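Pyroglutatmate porin OpdO (Pseudomonas aeruginosa, PDB 3SZV) probably acts as an outer-membrane porin of the OprD family, a beta-barrel channel through which small carboxylate-bearing solutes are thought to cross the outer membrane. Local coordinates at residues E28-Y33 with G53-L58; D72-L77 with L141-F146. All coordinates share one frame; numbering follows the deposited sequence.

Interaction 1: residues E28-Y33 with G53-L58; sequences ELRNFY and GFLLRL. With C8E ((hydroxyethyloxy)tri(ethyloxy)octane), chain C.
E28 and R57 meet across the two strands through a salt bridge in which R57 NH1 lies 3.0 Å from E28 OE1, with an N-H...O angle of 162°. The oxygen offers its anti lone pair, and the carboxylate and guanidinium planes are nearly coplanar. R30 takes both oxygens: its NE approaches to 2.6 Å of E28 OE2 from above the carboxylate plane, and NH2 of each arginine adds a weak bond to OE1, which both therefore share. S395 OG is a further partner of OE2. The anti CG (chi1 179°) and extended chain carry the carboxylate away from the backbone, where the arginines meet it from directions about a right angle apart. R30 NH2 and R57 NH2 come within 3.9 Å, a like-charge approach that the shared carboxylate, and D138 on R30 NH2, would offset.

Strands 24-38 and 49-59 form an antiparallel beta hairpin of the porin barrel. E28 N reaches L55 O at 2.8 Å, and L55 N returns to E28 O. R30 and G53 form the next hydrogen-bonded pair, with G53 N 2.7 Å from R30 O. L29 and F54, the non-hydrogen-bonded pair between, bond outward to Y396 and L77.

L55 CD2 lies 3.9 Å above one face of the R30 guanidinium. On the other side of the strands, L29 CD1 touches F54 CD1, while detergent C19 sits over the F54 ring centre.

Interaction 2: residues D72-L77 with L141-F146; sequences DAIGLL and LLPELF. With C8E ((hydroxyethyloxy)tri(ethyloxy)octane), chain C.
L76 meets P143 tip to tip, with L76 CD2 3.8 Å from P143 CD and almost as near to CG of the same ring. This methyl fits the notch between P143 CD and L142 CD2, the latter 4.2 Å from L76 CD2. The other branch, L76 CD1, stands anti to CA (chi2 175°), which carries it outward from the strand to face L145 CD1 at 4.1 Å, again tip to tip.

I74, two residues earlier on the same side of the strand, extends this surface. Its CG2 lies 4.2 Å from L145 CD1, so the L145 methyl points into the groove between I74 CG2 and L76 CD1, while I74 CD1 reaches P143 CG at 4.3 Å.

In fold terms, a wall strand of the barrel, 67-81, meets a segment that is mostly loop and becomes strand only at 145-146. The CA atoms of L76 and L142 are 7.0 Å apart, and no hydrogen bond joins the segments: the contact is made by apolar side chains meeting at their tips, and by L142 on the L77 backbone, without strand pairing. L55 of strand 49-59 also touches both L76 and P143.

At the other end, L142 puts CD1 against the backbone of L77, 4.0 Å from L77 C. L77 itself points away from the loop: its CD2 packs against the bound detergent, 3.4 Å from C20. On that side of the strand G75, which has no side chain, lies beneath detergent O12 and lends its carbonyl oxygen to a contact with C13.

In the fold
Strands 49-59 and 67-81 are barrel neighbours, and their backbones tie the two interactions together: F54 N probably bonds to L77 O, and L56 O to G75 N, each at 2.8 Å. The centres are about 9 Å apart. Interaction 1 is partly buried and pairs adjacent wall strands through backbone hydrogen bonds and a charged network. Interaction 2 is buried, without hydrogen bonds or salt bridges, and mainly apolar, setting a wall strand against the 141-146 segment, 64 residues further along the chain. R30 NH1 makes a weak hydrogen bond to L141 O. Detergent touches F54 and L77, consistent with a membrane-facing surface there.

Interaction 1: residues E28-Y33 with G53-L58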
loop_
_atom_site.group_PDB
_atom_site.type_symbol
_atom_site.label_atom_id
_atom_site.label_comp_id
_atom_site.label_asym_id
_atom_site.label_seq_id
_atom_site.Cartn_x
_atom_site.Cartn_y
_atom_site.Cartn_z
ATOM N N GLU A 28 10.035 2.789 -15.909
ATOM C CA GLU A 28 9.772 1.401 -15.553
ATOM C C GLU A 28 8.890 0.733 -16.602
ATOM O O GLU A 28 7.907 1.314 -17.068
ATOM C CB GLU A 28 9.126 1.279 -14.165
ATOM C CG GLU A 28 8.833 -0.171 -13.796
ATOM C CD GLU A 28 8.101 -0.312 -12.479
ATOM O OE1 GLU A 28 7.828 0.718 -11.826
ATOM O OE2 GLU A 28 7.796 -1.460 -12.100
ATOM N N LEU A 29 9.259 -0.488 -16.982
ATOM C CA LEU A 29 8.443 -1.297 -17.877
ATOM C C LEU A 29 7.852 -2.428 -17.060
ATOM O O LEU A 29 8.556 -3.055 -16.272
ATOM C CB LEU A 29 9.296 -1.890 -18.995
ATOM C CG LEU A 29 9.575 -1.045 -20.246
ATOM C CD1 LEU A 29 9.859 0.411 -19.915
ATOM C CD2 LEU A 29 10.722 -1.655 -21.050
ATOM N N ARG A 30 6.563 -2.691 -17.240
ATOM C CA ARG A 30 5.908 -3.788 -16.542
ATOM C C ARG A 30 5.082 -4.590 -17.503
ATOM O O ARG A 30 4.285 -4.043 -18.263
ATOM C CB ARG A 30 4.974 -3.255 -15.470
ATOM C CG ARG A 30 5.658 -2.676 -14.299
ATOM C CD ARG A 30 4.624 -2.434 -13.233
ATOM N NE ARG A 30 5.157 -1.594 -12.184
ATOM C CZ ARG A 30 4.426 -1.100 -11.194
ATOM N NH1 ARG A 30 3.128 -1.375 -11.125
ATOM N NH2 ARG A 30 5.005 -0.347 -10.275
ATOM N N ASN A 31 5.258 -5.901 -17.461
ATOM C CA ASN A 31 4.448 -6.790 -18.256
ATOM C C ASN A 31 3.730 -7.688 -17.257
ATOM O O ASN A 31 4.365 -8.376 -16.454
ATOM C CB ASN A 31 5.324 -7.596 -19.210
ATOM C CG ASN A 31 4.510 -8.434 -20.167
ATOM O OD1 ASN A 31 4.193 -9.586 -19.878
ATOM N ND2 ASN A 31 4.147 -7.857 -21.307
ATOM N N PHE A 32 2.407 -7.670 -17.310
ATOM C CA PHE A 32 1.595 -8.252 -16.252
ATOM C C PHE A 32 0.604 -9.255 -16.823
ATOM O O PHE A 32 -0.193 -8.918 -17.701
ATOM C CB PHE A 32 0.836 -7.137 -15.527
ATOM C CG PHE A 32 0.376 -7.505 -14.143
ATOM C CD1 PHE A 32 1.000 -6.960 -13.035
ATOM C CD2 PHE A 32 -0.678 -8.381 -13.949
ATOM C CE1 PHE A 32 0.584 -7.283 -11.758
ATOM C CE2 PHE A 32 -1.098 -8.711 -12.671
ATOM C CZ PHE A 32 -0.466 -8.160 -11.576
ATOM N N TYR A 33 0.658 -10.480 -16.322
ATOM C CA TYR A 33 -0.317 -11.493 -16.687
ATOM C C TYR A 33 -1.076 -11.931 -15.444
ATOM O O TYR A 33 -0.492 -12.140 -14.377
ATOM C CB TYR A 33 0.345 -12.696 -17.351
ATOM C CG TYR A 33 -0.640 -13.807 -17.620
ATOM C CD1 TYR A 33 -1.506 -13.741 -18.701
ATOM C CD2 TYR A 33 -0.715 -14.908 -16.780
ATOM C CE1 TYR A 33 -2.420 -14.755 -18.947
ATOM C CE2 TYR A 33 -1.620 -15.925 -17.017
ATOM C CZ TYR A 33 -2.467 -15.843 -18.100
ATOM O OH TYR A 33 -3.370 -16.857 -18.335
ATOM N N GLY A 53 2.774 -2.142 -19.465
ATOM C CA GLY A 53 2.728 -0.815 -18.887
ATOM C C GLY A 53 4.058 -0.091 -18.932
ATOM O O GLY A 53 5.122 -0.711 -18.975
ATOM N N PHE A 54 3.983 1.233 -18.919
ATOM C CA PHE A 54 5.158 2.093 -18.876
ATOM C C PHE A 54 4.911 3.126 -17.801
ATOM O O PHE A 54 3.822 3.693 -17.718
ATOM C CB PHE A 54 5.369 2.810 -20.214
ATOM C CG PHE A 54 5.548 1.878 -21.380
ATOM C CD1 PHE A 54 6.815 1.545 -21.830
ATOM C CD2 PHE A 54 4.449 1.328 -22.013
ATOM C CE1 PHE A 54 6.982 0.681 -22.901
ATOM C CE2 PHE A 54 4.607 0.461 -23.089
ATOM C CZ PHE A 54 5.876 0.140 -23.530
ATOM N N LEU A 55 5.922 3.366 -16.978
ATOM C CA LEU A 55 5.819 4.335 -15.901
ATOM C C LEU A 55 7.021 5.264 -15.960
ATOM O O LEU A 55 8.153 4.836 -15.732
ATOM C CB LEU A 55 5.773 3.630 -14.551
ATOM C CG LEU A 55 4.644 2.607 -14.367
ATOM C CD1 LEU A 55 5.003 1.219 -14.906
ATOM C CD2 LEU A 55 4.311 2.524 -12.889
ATOM N N LEU A 56 6.775 6.530 -16.278
ATOM C CA LEU A 56 7.835 7.530 -16.332
ATOM C C LEU A 56 7.719 8.405 -15.092
ATOM O O LEU A 56 6.682 9.020 -14.858
ATOM C CB LEU A 56 7.680 8.381 -17.588
ATOM C CG LEU A 56 8.710 9.494 -17.761
ATOM C CD1 LEU A 56 10.078 8.911 -18.104
ATOM C CD2 LEU A 56 8.263 10.462 -18.848
ATOM N N ARG A 57 8.775 8.438 -14.288
ATOM C CA ARG A 57 8.787 9.219 -13.054
ATOM C C ARG A 57 9.816 10.343 -13.146
ATOM O O ARG A 57 10.983 10.092 -13.431
ATOM C CB ARG A 57 9.115 8.315 -11.862
ATOM C CG ARG A 57 8.055 7.253 -11.554
ATOM C CD ARG A 57 8.541 6.287 -10.468
ATOM N NE ARG A 57 7.522 5.312 -10.061
ATOM C CZ ARG A 57 7.439 4.061 -10.510
ATOM N NH1 ARG A 57 8.314 3.599 -11.400
ATOM N NH2 ARG A 57 6.478 3.264 -10.063
ATOM N N LEU A 58 9.380 11.581 -12.931
ATOM C CA LEU A 58 10.306 12.701 -12.850
ATOM C C LEU A 58 10.168 13.354 -11.484
ATOM O O LEU A 58 9.057 13.627 -11.030
ATOM C CB LEU A 58 10.049 13.737 -13.939
ATOM C CG LEU A 58 10.928 14.985 -13.783
ATOM C CD1 LEU A 58 11.733 15.274 -15.048
ATOM C CD2 LEU A 58 10.104 16.200 -13.367
HETATM C C1 C8E C . -6.669 14.124 -22.674
HETATM C C2 C8E C . -5.206 13.717 -22.539
HETATM C C3 C8E C . -4.439 14.728 -21.700
HETATM C C4 C8E C . -2.936 14.585 -21.914
HETATM C C5 C8E C . -2.468 13.191 -21.526
HETATM C C6 C8E C . -0.968 12.981 -21.730
HETATM C C7 C8E C . -0.564 11.563 -21.335
HETATM C C8 C8E C . 0.951 11.376 -21.226
HETATM O O9 C8E C . 1.266 10.011 -20.984
HETATM C C10 C8E C . 2.664 9.775 -20.936
HETATM C C11 C8E C . 2.969 8.292 -20.703
HETATM O O12 C8E C . 4.365 8.074 -20.633
HETATM C C13 C8E C . 4.715 6.807 -20.105
HETATM C C16 C8E C . 7.110 5.020 -22.848
HETATM C C17 C8E C . 6.638 5.449 -24.230
HETATM O O18 C8E C . 6.751 4.379 -25.141
HETATM C C19 C8E C . 5.652 3.500 -25.069
HETATM C C20 C8E C . 4.601 3.936 -26.083
HETATM O O21 C8E C . 4.349 2.893 -26.996
#

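Interaction 2: residues D72-L77 with L141-F146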
loop_
_atom_site.group_PDB
_atom_site.type_symbol
_atom_site.label_atom_id
_atom_site.label_comp_id
_atom_site.label_asym_id
_atom_site.label_seq_id
_atom_site.Cartn_x
_atom_site.Cartn_y
_atom_site.Cartn_z
ATOM N N ASP A 72 6.942 17.391 -9.413
ATOM C CA ASP A 72 7.153 16.018 -9.851
ATOM C C ASP A 72 6.122 15.683 -10.924
ATOM O O ASP A 72 5.062 16.312 -10.994
ATOM C CB ASP A 72 6.981 15.028 -8.696
ATOM C CG ASP A 72 7.982 15.234 -7.572
ATOM O OD1 ASP A 72 9.072 15.786 -7.812
ATOM O OD2 ASP A 72 7.681 14.809 -6.432
ATOM N N ALA A 73 6.419 14.684 -11.747
ATOM C CA ALA A 73 5.457 14.227 -12.745
ATOM C C ALA A 73 5.480 12.710 -12.828
ATOM O O ALA A 73 6.536 12.091 -12.691
ATOM C CB ALA A 73 5.757 14.840 -14.106
ATOM N N ILE A 74 4.313 12.109 -13.022
ATOM C CA ILE A 74 4.250 10.681 -13.302
ATOM C C ILE A 74 3.476 10.468 -14.597
ATOM O O ILE A 74 2.377 10.984 -14.763
ATOM C CB ILE A 74 3.649 9.868 -12.135
ATOM C CG1 ILE A 74 3.695 8.374 -12.470
ATOM C CG2 ILE A 74 2.231 10.337 -11.802
ATOM C CD1 ILE A 74 3.506 7.468 -11.279
ATOM N N GLY A 75 4.084 9.743 -15.529
ATOM C CA GLY A 75 3.430 9.394 -16.774
ATOM C C GLY A 75 3.154 7.908 -16.775
ATOM O O GLY A 75 4.057 7.093 -16.564
ATOM N N LEU A 76 1.895 7.561 -17.004
ATOM C CA LEU A 76 1.454 6.171 -16.996
ATOM C C LEU A 76 0.859 5.823 -18.344
ATOM O O LEU A 76 0.087 6.594 -18.916
ATOM C CB LEU A 76 0.376 5.973 -15.939
ATOM C CG LEU A 76 0.767 6.312 -14.503
ATOM C CD1 LEU A 76 -0.442 6.196 -13.590
ATOM C CD2 LEU A 76 1.898 5.418 -14.027
ATOM N N LEU A 77 1.200 4.648 -18.855
ATOM C CA LEU A 77 0.637 4.199 -20.115
ATOM C C LEU A 77 0.478 2.700 -20.018
ATOM O O LEU A 77 1.419 1.990 -19.662
ATOM C CB LEU A 77 1.563 4.564 -21.281
ATOM C CG LEU A 77 1.163 4.074 -22.671
ATOM C CD1 LEU A 77 -0.183 4.647 -23.071
ATOM C CD2 LEU A 77 2.239 4.463 -23.683
ATOM N N LEU A 141 -0.955 -3.446 -12.782
ATOM C CA LEU A 141 -0.103 -2.935 -13.846
ATOM C C LEU A 141 0.404 -1.518 -13.566
ATOM O O LEU A 141 1.591 -1.223 -13.755
ATOM C CB LEU A 141 -0.854 -2.948 -15.176
ATOM C CG LEU A 141 0.010 -2.562 -16.384
ATOM C CD1 LEU A 141 0.988 -3.675 -16.745
ATOM C CD2 LEU A 141 -0.850 -2.189 -17.583
ATOM N N LEU A 142 -0.516 -0.644 -13.176
ATOM C CA LEU A 142 -0.216 0.767 -12.956
ATOM C C LEU A 142 -0.746 1.179 -11.593
ATOM O O LEU A 142 -1.744 0.638 -11.118
ATOM C CB LEU A 142 -0.839 1.626 -14.063
ATOM C CG LEU A 142 -0.370 1.302 -15.482
ATOM C CD1 LEU A 142 -1.231 2.007 -16.521
ATOM C CD2 LEU A 142 1.106 1.667 -15.676
ATOM N N PRO A 143 -0.073 2.123 -10.933
ATOM C CA PRO A 143 -0.441 2.440 -9.548
ATOM C C PRO A 143 -1.777 3.172 -9.395
ATOM O O PRO A 143 -2.201 3.932 -10.286
ATOM C CB PRO A 143 0.702 3.357 -9.080
ATOM C CG PRO A 143 1.283 3.921 -10.371
ATOM C CD PRO A 143 1.146 2.823 -11.374
ATOM N N GLU A 144 -2.432 2.952 -8.261
ATOM C CA GLU A 144 -3.486 3.846 -7.808
ATOM C C GLU A 144 -2.876 5.225 -7.484
ATOM O O GLU A 144 -1.756 5.312 -6.974
ATOM C CB GLU A 144 -4.153 3.257 -6.559
ATOM C CG GLU A 144 -5.302 4.091 -5.995
ATOM C CD GLU A 144 -5.884 3.513 -4.718
ATOM O OE1 GLU A 144 -5.179 2.768 -4.023
ATOM O OE2 GLU A 144 -7.065 3.797 -4.414
ATOM N N LEU A 145 -3.608 6.300 -7.777
ATOM C CA LEU A 145 -3.199 7.649 -7.375
ATOM C C LEU A 145 -4.347 8.300 -6.629
ATOM O O LEU A 145 -5.522 8.001 -6.885
ATOM C CB LEU A 145 -2.849 8.521 -8.589
ATOM C CG LEU A 145 -1.691 8.050 -9.455
ATOM C CD1 LEU A 145 -1.582 8.917 -10.698
ATOM C CD2 LEU A 145 -0.402 8.076 -8.657
ATOM N N PHE A 146 -4.016 9.173 -5.687
ATOM C CA PHE A 146 -5.013 10.055 -5.099
ATOM C C PHE A 146 -4.750 11.472 -5.569
ATOM O O PHE A 146 -3.612 11.832 -5.893
ATOM C CB PHE A 146 -4.945 10.018 -3.569
ATOM C CG PHE A 146 -5.133 8.656 -2.987
ATOM C CD1 PHE A 146 -4.129 8.058 -2.235
ATOM C CD2 PHE A 146 -6.328 7.976 -3.178
ATOM C CE1 PHE A 146 -4.309 6.791 -1.680
ATOM C CE2 PHE A 146 -6.520 6.695 -2.617
ATOM C CZ PHE A 146 -5.493 6.115 -1.879
HETATM C C1 C8E C . -6.669 14.124 -22.674
HETATM C C2 C8E C . -5.206 13.717 -22.539
HETATM C C3 C8E C . -4.439 14.728 -21.700
HETATM C C4 C8E C . -2.936 14.585 -21.914
HETATM C C5 C8E C . -2.468 13.191 -21.526
HETATM C C6 C8E C . -0.968 12.981 -21.730
HETATM C C7 C8E C . -0.564 11.563 -21.335
HETATM C C8 C8E C . 0.951 11.376 -21.226
HETATM O O9 C8E C . 1.266 10.011 -20.984
HETATM C C10 C8E C . 2.664 9.775 -20.936
HETATM C C11 C8E C . 2.969 8.292 -20.703
HETATM O O12 C8E C . 4.365 8.074 -20.633
HETATM C C13 C8E C . 4.715 6.807 -20.105
HETATM C C16 C8E C . 7.110 5.020 -22.848
HETATM C C17 C8E C . 6.638 5.449 -24.230
HETATM O O18 C8E C . 6.751 4.379 -25.141
HETATM C C19 C8E C . 5.652 3.500 -25.069
HETATM C C20 C8E C . 4.601 3.936 -26.083
HETATM O O21 C8E C . 4.349 2.893 -26.996
#